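Local structure of aminotransferase, class V family protein (5F8V) at residues Gly102-Ser105 with Lys106-Phe109; Asp155-Thr158 with Ile159-Ile162; Ile176-Ser179 with Ser180-Leu183; Lys280-Glu283 with Ala284-Ser287; Ala322-Val325 with Asn326-Thr329. The protein probably transfers an amino group between O-phospho-L-serine and 2-oxoglutarate, using pyridoxal 5'-phosphate, in the second step of serine biosynthesis from 3-phosphoglycerate. All coordinates share one frame; numbering follows the deposited sequence.

Contact 1 (Gly102-Ser105 with Lys106-Phe109); sequences GTWS and KKAF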
loop_
_atom_site.group_PDB
_atom_site.type_symbol
_atom_site.label_atom_id
_atom_site.label_comp_id
_atom_site.label_asym_id
_atom_site.label_seq_id
_atom_site.Cartn_x
_atom_site.Cartn_y
_atom_site.Cartn_z
ATOM N N GLY A 102 -20.253 15.566 -2.133
ATOM C CA GLY A 102 -19.203 16.008 -3.045
ATOM C C GLY A 102 -18.632 14.842 -3.821
ATOM O O GLY A 102 -19.265 13.793 -3.938
ATOM N N THR A 103 -17.415 15.012 -4.323
ATOM C CA THR A 103 -16.811 14.036 -5.232
ATOM C C THR A 103 -16.479 12.689 -4.571
ATOM O O THR A 103 -16.743 11.665 -5.160
ATOM C CB THR A 103 -15.552 14.623 -5.897
ATOM O OG1 THR A 103 -15.908 15.845 -6.556
ATOM C CG2 THR A 103 -14.944 13.668 -6.897
ATOM N N TRP A 104 -15.918 12.683 -3.367
ATOM C CA TRP A 104 -15.441 11.419 -2.781
ATOM C C TRP A 104 -16.569 10.533 -2.250
ATOM O O TRP A 104 -16.544 9.315 -2.459
ATOM C CB TRP A 104 -14.370 11.659 -1.715
ATOM C CG TRP A 104 -13.136 12.286 -2.289
ATOM C CD1 TRP A 104 -12.648 13.526 -2.019
ATOM C CD2 TRP A 104 -12.263 11.714 -3.270
ATOM N NE1 TRP A 104 -11.515 13.762 -2.754
ATOM C CE2 TRP A 104 -11.251 12.663 -3.529
ATOM C CE3 TRP A 104 -12.237 10.489 -3.955
ATOM C CZ2 TRP A 104 -10.217 12.428 -4.446
ATOM C CZ3 TRP A 104 -11.202 10.253 -4.874
ATOM C CH2 TRP A 104 -10.214 11.221 -5.108
ATOM N N SER A 105 -17.544 11.127 -1.568
ATOM C CA SER A 105 -18.739 10.375 -1.151
ATOM C C SER A 105 -19.484 9.813 -2.358
ATOM O O SER A 105 -19.929 8.662 -2.327
ATOM C CB SER A 105 -19.675 11.238 -0.312
ATOM O OG SER A 105 -19.969 12.450 -0.965
ATOM N N LYS A 106 -19.577 10.612 -3.427
ATOM C CA LYS A 106 -20.179 10.154 -4.686
ATOM C C LYS A 106 -19.388 8.992 -5.271
ATOM O O LYS A 106 -19.986 8.022 -5.731
ATOM C CB LYS A 106 -20.284 11.285 -5.719
ATOM C CG LYS A 106 -21.126 10.924 -6.953
ATOM C CD LYS A 106 -20.841 11.844 -8.138
ATOM C CE LYS A 106 -21.755 11.531 -9.323
ATOM N NZ LYS A 106 -21.528 10.164 -9.881
ATOM N N LYS A 107 -18.059 9.098 -5.273
ATOM C CA LYS A 107 -17.208 7.974 -5.697
ATOM C C LYS A 107 -17.452 6.714 -4.861
ATOM O O LYS A 107 -17.508 5.613 -5.399
ATOM C CB LYS A 107 -15.710 8.326 -5.651
ATOM C CG LYS A 107 -15.176 9.271 -6.732
ATOM C CD LYS A 107 -15.681 8.994 -8.143
ATOM C CE LYS A 107 -15.242 7.637 -8.691
ATOM N NZ LYS A 107 -16.289 7.024 -9.569
ATOM N N ALA A 108 -17.600 6.873 -3.555
ATOM C CA ALA A 108 -17.854 5.717 -2.674
ATOM C C ALA A 108 -19.210 5.077 -2.991
ATOM O O ALA A 108 -19.329 3.851 -3.101
ATOM C CB ALA A 108 -17.775 6.138 -1.216
ATOM N N PHE A 109 -20.220 5.930 -3.159
ATOM C CA PHE A 109 -21.543 5.505 -3.594
ATOM C C PHE A 109 -21.479 4.737 -4.911
ATOM O O PHE A 109 -22.068 3.656 -5.017
ATOM C CB PHE A 109 -22.474 6.720 -3.697
ATOM C CG PHE A 109 -23.761 6.467 -4.440
ATOM C CD1 PHE A 109 -23.945 6.964 -5.728
ATOM C CD2 PHE A 109 -24.806 5.768 -3.837
ATOM C CE1 PHE A 109 -25.145 6.757 -6.408
ATOM C CE2 PHE A 109 -26.005 5.549 -4.515
ATOM C CZ PHE A 109 -26.174 6.046 -5.803
#
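Lys107 folds back over the first turn of its own helix, and its CG comes up obliquely to the indole of Trp104. The closest side-chain atoms of this pair are Lys107 CG and Trp104 CE3, 4.2 Å apart. The same CG lies 3.3 Å from Thr103 O and 4.4 Å from Thr103 CG2. The methylene touches the six-membered ring of the indole and also passes near the threonine methyl. The first torsion of Lys107 explains this: CG lies anti to the carbonyl carbon (chi1 -73°), which sends it back toward the preceding turn. The chain then bends several times and packs on Tyr243 of the second subunit.

Lys106 takes another course. Its CG is anti to the backbone N (chi1 -170°), and the chain runs out straight as far as CE. A bend at the end brings NZ to a salt bridge with Asp110. Near the backbone, Lys106 CB rests 3.2 Å from Gly102 O.

Ser105 OG turns toward the helix start, where it takes a weak bond from Gly102 N (3.3 Å). Its stronger partner is the carboxylate of Glu157, which also accepts from Trp104 N.

Four successive i to i+4 bonds tie the turn. Lys106 N to Gly102 O is the longest, at 3.2 Å, and Phe109 N to Ser105 O measures 2.9 Å. Ala108 and Phe109 lean on strand 95-98. Gly102 is the N-cap residue of helix 103-115. This helix is the connection of the beta-alpha-beta unit formed with the parallel strands 95-98 and 121-124.

Contact 2 (Asp155-Thr158 with Ile159-Ile162); sequences DNET and IQGI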
loop_
_atom_site.group_PDB
_atom_site.type_symbol
_atom_site.label_atom_id
_atom_site.label_comp_id
_atom_site.label_asym_id
_atom_site.label_seq_id
_atom_site.Cartn_x
_atom_site.Cartn_y
_atom_site.Cartn_z
ATOM N N ASP A 155 -16.762 13.103 5.803
ATOM C CA ASP A 155 -16.729 14.167 6.800
ATOM C C ASP A 155 -16.139 15.463 6.240
ATOM O O ASP A 155 -16.564 16.542 6.635
ATOM C CB ASP A 155 -15.957 13.719 8.043
ATOM C CG ASP A 155 -16.354 14.491 9.278
ATOM O OD1 ASP A 155 -17.560 14.595 9.556
ATOM O OD2 ASP A 155 -15.457 14.993 9.973
ATOM N N ASN A 156 -15.176 15.355 5.323
ATOM C CA ASN A 156 -14.579 16.530 4.681
ATOM C C ASN A 156 -14.366 16.320 3.179
ATOM O O ASN A 156 -13.515 15.525 2.771
ATOM C CB ASN A 156 -13.259 16.904 5.371
ATOM C CG ASN A 156 -12.639 18.157 4.782
ATOM O OD1 ASN A 156 -13.141 19.265 4.977
ATOM N ND2 ASN A 156 -11.584 17.981 4.001
ATOM N N GLU A 157 -15.148 17.018 2.357
ATOM C CA GLU A 157 -15.003 16.903 0.899
ATOM C C GLU A 157 -13.905 17.854 0.429
ATOM O O GLU A 157 -14.026 19.071 0.542
ATOM C CB GLU A 157 -16.333 17.141 0.180
ATOM C CG GLU A 157 -17.296 15.971 0.300
ATOM C CD GLU A 157 -16.967 14.780 -0.592
ATOM O OE1 GLU A 157 -15.995 14.846 -1.375
ATOM O OE2 GLU A 157 -17.697 13.755 -0.531
ATOM N N THR A 158 -12.825 17.258 -0.066
ATOM C CA THR A 158 -11.558 17.929 -0.345
ATOM C C THR A 158 -11.670 18.935 -1.512
ATOM O O THR A 158 -11.095 20.034 -1.462
ATOM C CB THR A 158 -10.482 16.841 -0.628
ATOM O OG1 THR A 158 -10.605 15.805 0.359
ATOM C CG2 THR A 158 -9.084 17.362 -0.563
ATOM N N ILE A 159 -12.436 18.573 -2.537
ATOM C CA ILE A 159 -12.559 19.392 -3.752
ATOM C C ILE A 159 -13.585 20.526 -3.576
ATOM O O ILE A 159 -13.373 21.645 -4.059
ATOM C CB ILE A 159 -12.894 18.509 -4.978
ATOM C CG1 ILE A 159 -11.777 17.483 -5.195
ATOM C CG2 ILE A 159 -13.093 19.356 -6.234
ATOM C CD1 ILE A 159 -12.169 16.311 -6.071
ATOM N N GLN A 160 -14.688 20.228 -2.894
ATOM C CA GLN A 160 -15.753 21.208 -2.668
ATOM C C GLN A 160 -15.502 22.093 -1.436
ATOM O O GLN A 160 -16.054 23.188 -1.341
ATOM C CB GLN A 160 -17.099 20.507 -2.543
ATOM C CG GLN A 160 -17.635 19.929 -3.848
ATOM C CD GLN A 160 -16.970 18.634 -4.271
ATOM O OE1 GLN A 160 -16.543 17.835 -3.443
ATOM N NE2 GLN A 160 -16.886 18.421 -5.568
ATOM N N GLY A 161 -14.675 21.634 -0.503
ATOM C CA GLY A 161 -14.459 22.360 0.755
ATOM C C GLY A 161 -15.686 22.402 1.659
ATOM O O GLY A 161 -15.953 23.425 2.286
ATOM N N ILE A 162 -16.420 21.289 1.711
ATOM C CA ILE A 162 -17.614 21.124 2.570
ATOM C C ILE A 162 -17.281 20.143 3.709
ATOM O O ILE A 162 -16.947 18.998 3.444
ATOM C CB ILE A 162 -18.820 20.611 1.754
ATOM C CG1 ILE A 162 -19.154 21.628 0.648
ATOM C CG2 ILE A 162 -20.046 20.395 2.649
ATOM C CD1 ILE A 162 -20.337 21.275 -0.227
HETATM O O HOH W 1 -14.132 16.357 -2.752
#
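The carboxylate of Glu157 and the amide of Gln160 lie side by side and point the same way, their planes turned 70° apart. Glu157 OE1 and Gln160 OE1 are 3.7 Å apart and are both acceptors. A water joins them. It donates to Glu157 OE1 at 2.8 Å and also to Gln160 OE1. It accepts from Ile159 N at 2.8 Å. Three bonds hold this water, tying both side chains to the backbone of Ile159. Gln160 reaches this place through a bend at its second torsion (chi2 77°), which lays its OE1 3.7 Å from Glu157 CB. Its NE2 is bonded to Thr103 OG1.

The backbone closes the turn. Glu157 N donates to Ile162 O in a nearly straight bond of 2.9 Å. Glu157 O accepts from Gly161 N at 2.8 Å and more weakly from Ile162 N at 3.5 Å. Gly161 and Ile162 therefore both face Glu157, which makes a G1 beta bulge. Gly161 has the positive phi expected there (67°).

Thr158 follows Glu157 in the turn, and its OG1 is bonded to Ser180 OG and to O3 of the modified lysine at position 202, so the turn reaches the cofactor. Asn156 is held by Ser301 and Asn304, while Asp155 OD2 takes a bond from Asn181 ND2 and a salt bridge from Arg185. The hairpin links the short strands 156-157 and 162-163, just after strand 148-154 leaves the large sheet. Thr158 and Ile159 lean on the first residues of helix 103-115.

Contact 3 (Ile176-Ser179 with Ser180-Leu183); sequences IDMS and SNFL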
loop_
_atom_site.group_PDB
_atom_site.type_symbol
_atom_site.label_atom_id
_atom_site.label_comp_id
_atom_site.label_asym_id
_atom_site.label_seq_id
_atom_site.Cartn_x
_atom_site.Cartn_y
_atom_site.Cartn_z
ATOM N N ILE A 176 -17.667 6.603 7.996
ATOM C CA ILE A 176 -17.212 7.953 7.733
ATOM C C ILE A 176 -15.852 7.963 7.024
ATOM O O ILE A 176 -14.861 7.422 7.542
ATOM C CB ILE A 176 -17.130 8.797 9.033
ATOM C CG1 ILE A 176 -18.353 8.541 9.933
ATOM C CG2 ILE A 176 -16.988 10.270 8.694
ATOM C CD1 ILE A 176 -18.468 9.442 11.142
ATOM N N ASP A 177 -15.808 8.581 5.844
ATOM C CA ASP A 177 -14.524 8.856 5.171
ATOM C C ASP A 177 -13.958 10.142 5.749
ATOM O O ASP A 177 -14.463 11.240 5.466
ATOM C CB ASP A 177 -14.699 8.968 3.654
ATOM C CG ASP A 177 -13.372 9.179 2.903
ATOM O OD1 ASP A 177 -12.283 9.199 3.511
ATOM O OD2 ASP A 177 -13.431 9.320 1.676
ATOM N N MET A 178 -12.908 9.990 6.559
ATOM C CA MET A 178 -12.201 11.107 7.154
ATOM C C MET A 178 -10.813 11.273 6.553
ATOM O O MET A 178 -9.879 11.740 7.231
ATOM C CB MET A 178 -12.094 10.873 8.653
ATOM C CG MET A 178 -13.439 10.914 9.358
ATOM S SD MET A 178 -13.153 10.871 11.134
ATOM C CE MET A 178 -14.745 11.420 11.759
ATOM N N SER A 179 -10.668 10.910 5.282
ATOM C CA SER A 179 -9.339 10.909 4.653
ATOM C C SER A 179 -8.656 12.269 4.776
ATOM O O SER A 179 -7.516 12.356 5.248
ATOM C CB SER A 179 -9.429 10.441 3.205
ATOM O OG SER A 179 -9.619 9.033 3.164
ATOM N N SER A 180 -9.382 13.332 4.462
ATOM C CA SER A 180 -8.802 14.677 4.437
ATOM C C SER A 180 -8.939 15.491 5.730
ATOM O O SER A 180 -8.507 16.644 5.764
ATOM C CB SER A 180 -9.392 15.457 3.262
ATOM O OG SER A 180 -10.805 15.467 3.332
ATOM N N ASN A 181 -9.527 14.930 6.789
ATOM C CA ASN A 181 -9.540 15.626 8.090
ATOM C C ASN A 181 -9.199 14.760 9.319
ATOM O O ASN A 181 -9.425 15.178 10.463
ATOM C CB ASN A 181 -10.858 16.413 8.270
ATOM C CG ASN A 181 -12.029 15.550 8.728
ATOM O OD1 ASN A 181 -11.966 14.327 8.726
ATOM N ND2 ASN A 181 -13.116 16.203 9.117
ATOM N N PHE A 182 -8.618 13.585 9.081
ATOM C CA PHE A 182 -8.307 12.644 10.158
ATOM C C PHE A 182 -7.203 13.217 11.010
ATOM O O PHE A 182 -6.170 13.625 10.477
ATOM C CB PHE A 182 -7.849 11.296 9.593
ATOM C CG PHE A 182 -7.818 10.185 10.604
ATOM C CD1 PHE A 182 -6.639 9.487 10.861
ATOM C CD2 PHE A 182 -8.974 9.810 11.270
ATOM C CE1 PHE A 182 -6.615 8.447 11.785
ATOM C CE2 PHE A 182 -8.960 8.773 12.192
ATOM C CZ PHE A 182 -7.781 8.090 12.450
ATOM N N LEU A 183 -7.432 13.248 12.320
ATOM C CA LEU A 183 -6.493 13.807 13.315
ATOM C C LEU A 183 -6.276 15.327 13.174
ATOM O O LEU A 183 -5.255 15.862 13.615
ATOM C CB LEU A 183 -5.156 13.045 13.319
ATOM C CG LEU A 183 -5.273 11.521 13.451
ATOM C CD1 LEU A 183 -3.982 10.851 13.027
ATOM C CD2 LEU A 183 -5.647 11.125 14.880
HETATM O O HOH W 2 -12.531 13.320 4.543
#
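Asp177 OD1 accepts twice from Ser179, and across the next turn Asn181 N bonds to Met178 O. Ser179 OG donates to Asp177 OD1 at 2.7 Å and meets its syn lone pair. Ser179 N donates to the same oxygen at 2.9 Å, but from above the carboxylate plane. The second bond makes an Asx turn. Together the two hold the carboxylate against rotation. The hydroxyl of Ser179 sits beside its own backbone N (chi1 -75°), and it also accepts from Cys199 N.

Asn181 N reaches Met178 O at 3.2 Å, well above the carbonyl plane, so this bond is off the lone pairs. A water also bridges the bend. It donates to Asp177 O at 3.0 Å and accepts from Ser180 N at 3.2 Å.

The side chains follow the bend. The Met178 side chain passes Asn181 at a slant, with Asn181 OD1 3.5 Å from Met178 CB. Beyond Asp155, the amide nitrogen of Asn181 also bonds to Glu163. Phe182 turns its ring anti to the backbone N (chi1 -166°) and lays CD2 4.2 Å from Met178 CB, at an oblique angle. Its ring also meets Phe204 and packs on helix 46-63. Ser180 OG is bonded to Asn156 ND2.

The turn begins at the carboxyl end of strand 174-177, where Asp177 is the last strand residue. The carboxylate of Asp177 lies close to the pyridine N1 of the modified lysine at position 202. An aspartate beside the pyridine nitrogen, at the end of a strand of the large sheet, is a hallmark of the fold type I aminotransferases.

Contact 4 (Lys280-Glu283 with Ala284-Ser287); sequences KVYE and AIDS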
loop_
_atom_site.group_PDB
_atom_site.type_symbol
_atom_site.label_atom_id
_atom_site.label_comp_id
_atom_site.label_asym_id
_atom_site.label_seq_id
_atom_site.Cartn_x
_atom_site.Cartn_y
_atom_site.Cartn_z
ATOM N N LYS A 280 -8.017 33.004 8.614
ATOM C CA LYS A 280 -7.163 33.895 7.808
ATOM C C LYS A 280 -7.382 33.708 6.294
ATOM O O LYS A 280 -7.534 34.689 5.573
ATOM C CB LYS A 280 -5.681 33.687 8.147
ATOM C CG LYS A 280 -5.267 34.176 9.534
ATOM C CD LYS A 280 -3.757 34.047 9.720
ATOM C CE LYS A 280 -3.259 34.845 10.923
ATOM N NZ LYS A 280 -1.802 34.633 11.170
ATOM N N VAL A 281 -7.431 32.460 5.826
ATOM C CA VAL A 281 -7.589 32.197 4.391
ATOM C C VAL A 281 -8.973 32.672 3.931
ATOM O O VAL A 281 -9.078 33.319 2.892
ATOM C CB VAL A 281 -7.370 30.713 4.008
ATOM C CG1 VAL A 281 -7.628 30.485 2.528
ATOM C CG2 VAL A 281 -5.965 30.241 4.364
ATOM N N TYR A 282 -10.019 32.369 4.709
ATOM C CA TYR A 282 -11.387 32.772 4.346
ATOM C C TYR A 282 -11.601 34.278 4.397
ATOM O O TYR A 282 -12.303 34.821 3.551
ATOM C CB TYR A 282 -12.454 32.055 5.204
ATOM C CG TYR A 282 -12.656 30.609 4.810
ATOM C CD1 TYR A 282 -13.056 30.276 3.522
ATOM C CD2 TYR A 282 -12.443 29.561 5.725
ATOM C CE1 TYR A 282 -13.243 28.963 3.143
ATOM C CE2 TYR A 282 -12.635 28.231 5.351
ATOM C CZ TYR A 282 -13.040 27.939 4.051
ATOM O OH TYR A 282 -13.233 26.637 3.618
ATOM N N GLU A 283 -11.014 34.945 5.384
ATOM C CA GLU A 283 -11.053 36.407 5.440
ATOM C C GLU A 283 -10.281 37.040 4.257
ATOM O O GLU A 283 -10.694 38.076 3.762
ATOM C CB GLU A 283 -10.582 36.942 6.809
ATOM C CG GLU A 283 -10.405 38.461 6.937
ATOM C CD GLU A 283 -11.680 39.284 6.708
ATOM O OE1 GLU A 283 -12.588 38.856 5.961
ATOM O OE2 GLU A 283 -11.773 40.398 7.272
ATOM N N ALA A 284 -9.201 36.405 3.795
ATOM C CA ALA A 284 -8.508 36.853 2.579
ATOM C C ALA A 284 -9.374 36.652 1.315
ATOM O O ALA A 284 -9.345 37.487 0.406
ATOM C CB ALA A 284 -7.164 36.159 2.429
ATOM N N ILE A 285 -10.143 35.560 1.265
ATOM C CA ILE A 285 -11.099 35.356 0.180
ATOM C C ILE A 285 -12.206 36.419 0.261
ATOM O O ILE A 285 -12.332 37.249 -0.637
ATOM C CB ILE A 285 -11.716 33.936 0.194
ATOM C CG1 ILE A 285 -10.646 32.873 -0.093
ATOM C CG2 ILE A 285 -12.863 33.829 -0.812
ATOM C CD1 ILE A 285 -11.022 31.477 0.362
ATOM N N ASP A 286 -12.958 36.404 1.361
ATOM C CA ASP A 286 -14.200 37.189 1.508
ATOM C C ASP A 286 -14.014 38.704 1.400
ATOM O O ASP A 286 -14.846 39.389 0.793
ATOM C CB ASP A 286 -14.903 36.866 2.837
ATOM C CG ASP A 286 -15.504 35.459 2.875
ATOM O OD1 ASP A 286 -15.589 34.782 1.836
ATOM O OD2 ASP A 286 -15.897 35.015 3.972
ATOM N N SER A 287 -12.925 39.217 1.967
ATOM C CA SER A 287 -12.663 40.661 1.992
ATOM C C SER A 287 -12.083 41.233 0.692
ATOM O O SER A 287 -11.881 42.441 0.601
ATOM C CB SER A 287 -11.719 41.006 3.146
ATOM O OG SER A 287 -10.409 40.541 2.884
#
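Ser287 OG and Ser287 N both donate to Glu283 O, so one carbonyl near the end of the helix takes two bonds. The hydroxyl bond is the shorter, at 2.6 Å; the backbone N stands at 3.1 Å, above the carbonyl plane. Ser287 OG can reach back because it sits between its own backbone N and carbonyl carbon (chi1 71°). This gives the hydroxyl proton an acceptor within the helix. Glu283 bends at its second torsion (chi2 61°), and its OE1 passes 3.6 Å from Ser287 CB. It makes no bond there.

The other carbonyls are met one by one along the helix. Ala284 N donates to Lys280 O and Ile285 N to Val281 O, each at 3.0 Å. Asp286 N donates to Tyr282 O at 2.8 Å, almost straight. Both carboxylate oxygens of Asp286 are bonded, and OD2 forms a salt bridge to Arg300. Tyr282 OH is bonded to Ser301 O. The polar ends on this side are therefore tied to the loop before strand 304-307.

The apolar face is built on Ile285. Its CD1 lies 3.9 Å from Tyr282 CD1, with the two side chains alongside and the methyl oblique to the ring. The same CD1 is 4.1 Å from Val281 CG1, which it crosses at an angle.

Val281, Tyr282 and Ile285 face strand 304-307, touching Met305 and Phe307. Val281, Ala284 and Ile285 also meet helix 355-367, through Val358 and Met365. This end of helix 267-286 packs against both strand 304-307 and helix 355-367.

Contact 5 (Ala322-Val325 with Asn326-Thr329); sequences AKFV and NFCT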
loop_
_atom_site.group_PDB
_atom_site.type_symbol
_atom_site.label_atom_id
_atom_site.label_comp_id
_atom_site.label_asym_id
_atom_site.label_seq_id
_atom_site.Cartn_x
_atom_site.Cartn_y
_atom_site.Cartn_z
ATOM N N ALA A 322 -4.772 30.549 -14.664
ATOM C CA ALA A 322 -3.324 30.357 -14.784
ATOM C C ALA A 322 -2.498 31.579 -14.370
ATOM O O ALA A 322 -1.387 31.416 -13.876
ATOM C CB ALA A 322 -2.947 29.924 -16.199
ATOM N N LYS A 323 -3.037 32.783 -14.562
ATOM C CA LYS A 323 -2.335 34.020 -14.185
ATOM C C LYS A 323 -2.095 34.130 -12.674
ATOM O O LYS A 323 -0.972 34.400 -12.255
ATOM C CB LYS A 323 -3.080 35.264 -14.675
ATOM C CG LYS A 323 -2.936 35.560 -16.159
ATOM C CD LYS A 323 -3.813 36.748 -16.540
ATOM C CE LYS A 323 -3.445 37.313 -17.902
ATOM N NZ LYS A 323 -3.620 36.303 -18.983
ATOM N N PHE A 324 -3.140 33.929 -11.865
ATOM C CA PHE A 324 -2.978 33.942 -10.396
ATOM C C PHE A 324 -2.206 32.724 -9.882
ATOM O O PHE A 324 -1.444 32.839 -8.923
ATOM C CB PHE A 324 -4.321 34.068 -9.662
ATOM C CG PHE A 324 -4.187 34.096 -8.156
ATOM C CD1 PHE A 324 -4.584 33.005 -7.382
ATOM C CD2 PHE A 324 -3.627 35.197 -7.513
ATOM C CE1 PHE A 324 -4.448 33.027 -5.995
ATOM C CE2 PHE A 324 -3.480 35.221 -6.134
ATOM C CZ PHE A 324 -3.896 34.139 -5.373
ATOM N N VAL A 325 -2.408 31.564 -10.500
ATOM C CA VAL A 325 -1.684 30.346 -10.110
ATOM C C VAL A 325 -0.182 30.544 -10.291
ATOM O O VAL A 325 0.616 30.209 -9.404
ATOM C CB VAL A 325 -2.165 29.104 -10.907
ATOM C CG1 VAL A 325 -1.219 27.920 -10.745
ATOM C CG2 VAL A 325 -3.566 28.703 -10.461
ATOM N N ASN A 326 0.191 31.069 -11.452
ATOM C CA ASN A 326 1.596 31.355 -11.742
ATOM C C ASN A 326 2.157 32.484 -10.903
ATOM O O ASN A 326 3.322 32.434 -10.522
ATOM C CB ASN A 326 1.790 31.603 -13.237
ATOM C CG ASN A 326 1.841 30.306 -14.005
ATOM O OD1 ASN A 326 2.827 29.564 -13.907
ATOM N ND2 ASN A 326 0.780 29.993 -14.734
ATOM N N PHE A 327 1.318 33.472 -10.599
ATOM C CA PHE A 327 1.639 34.523 -9.631
ATOM C C PHE A 327 2.034 33.918 -8.279
ATOM O O PHE A 327 3.012 34.352 -7.658
ATOM C CB PHE A 327 0.439 35.456 -9.468
ATOM C CG PHE A 327 0.699 36.661 -8.618
ATOM C CD1 PHE A 327 0.267 36.705 -7.291
ATOM C CD2 PHE A 327 1.348 37.776 -9.150
ATOM C CE1 PHE A 327 0.490 37.830 -6.512
ATOM C CE2 PHE A 327 1.567 38.904 -8.372
ATOM C CZ PHE A 327 1.145 38.928 -7.051
ATOM N N CYS A 328 1.270 32.913 -7.845
ATOM C CA CYS A 328 1.569 32.168 -6.620
ATOM C C CYS A 328 2.792 31.264 -6.771
ATOM O O CYS A 328 3.669 31.295 -5.909
ATOM C CB CYS A 328 0.361 31.345 -6.173
ATOM S SG CYS A 328 -1.033 32.358 -5.674
ATOM N N THR A 329 2.856 30.490 -7.861
ATOM C CA THR A 329 4.000 29.600 -8.136
ATOM C C THR A 329 5.338 30.354 -8.195
ATOM O O THR A 329 6.353 29.847 -7.724
ATOM C CB THR A 329 3.832 28.829 -9.470
ATOM O OG1 THR A 329 2.571 28.169 -9.498
ATOM C CG2 THR A 329 4.930 27.787 -9.667
#
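Ala322 O accepts from both the backbone and side chain of Asn326, and Val325 O likewise from Thr329. This is the C-terminal part of helix 318-329, with side chains bonded back to i-4 carbonyls and a Cys sulfur-aromatic contact. Asn326 ND2 donates to Ala322 O at 2.7 Å and Asn326 N at 2.9 Å, from opposite faces of the carbonyl plane. The side chain bends back to do this, with CG beside the backbone N (chi1 -79°). Thr329 behaves alike: OG1 lies beside its backbone N (chi1 -52°) and donates to Val325 O at 2.8 Å. Thr329 N donates to the same oxygen at 2.7 Å, nearer to the carbonyl plane than the hydroxyl. Val325 runs alongside Thr329, its CG1 4.0 Å from Thr329 OG1. Asn326 ND2 and Thr329 OG1 thus turn back onto their own helix. Lys323 O and Phe324 O each take one backbone bond, from Phe327 N and Cys328 N.

The aromatic packing lies on another face of the helix. Phe324 and Phe327 cross obliquely, with Phe324 CD2 4.2 Å from Phe327 CD1. Trp368 meets both rings edge-to-face, and Phe345 meets Phe324 in the same way. Phe291 adds a further ring at about 55° to Phe324.

Cys328 reaches Leu333 and Leu336, so the helix end packs on the chain that follows it. Its thiol makes the contact with Phe324. Cys328 SG sits over one face of that ring, 3.6 Å from the centroid and offset toward the rim, so that Phe324 CZ is the ring atom nearest to it, at 3.4 Å.

In the fold
Contacts 2 and 3 are buried near the centre of the chain, and contact 1 is partly buried beside them. Contact 2 bonds to both contact 1 and contact 3, which also touch each other by packing. They gather at ends of strands of the large sheet, near the modified lysine. Their chemistry relies on carboxylates, amides, hydroxyls and two waters. Contacts 4 and 5 lie farther out, with centres about 18 Å apart and no touch between them. Both are late helical turns, with hydroxyl donors returning to backbone carbonyls, one apolar face and more exposed residues. Contact 5 is richer in aromatic rings.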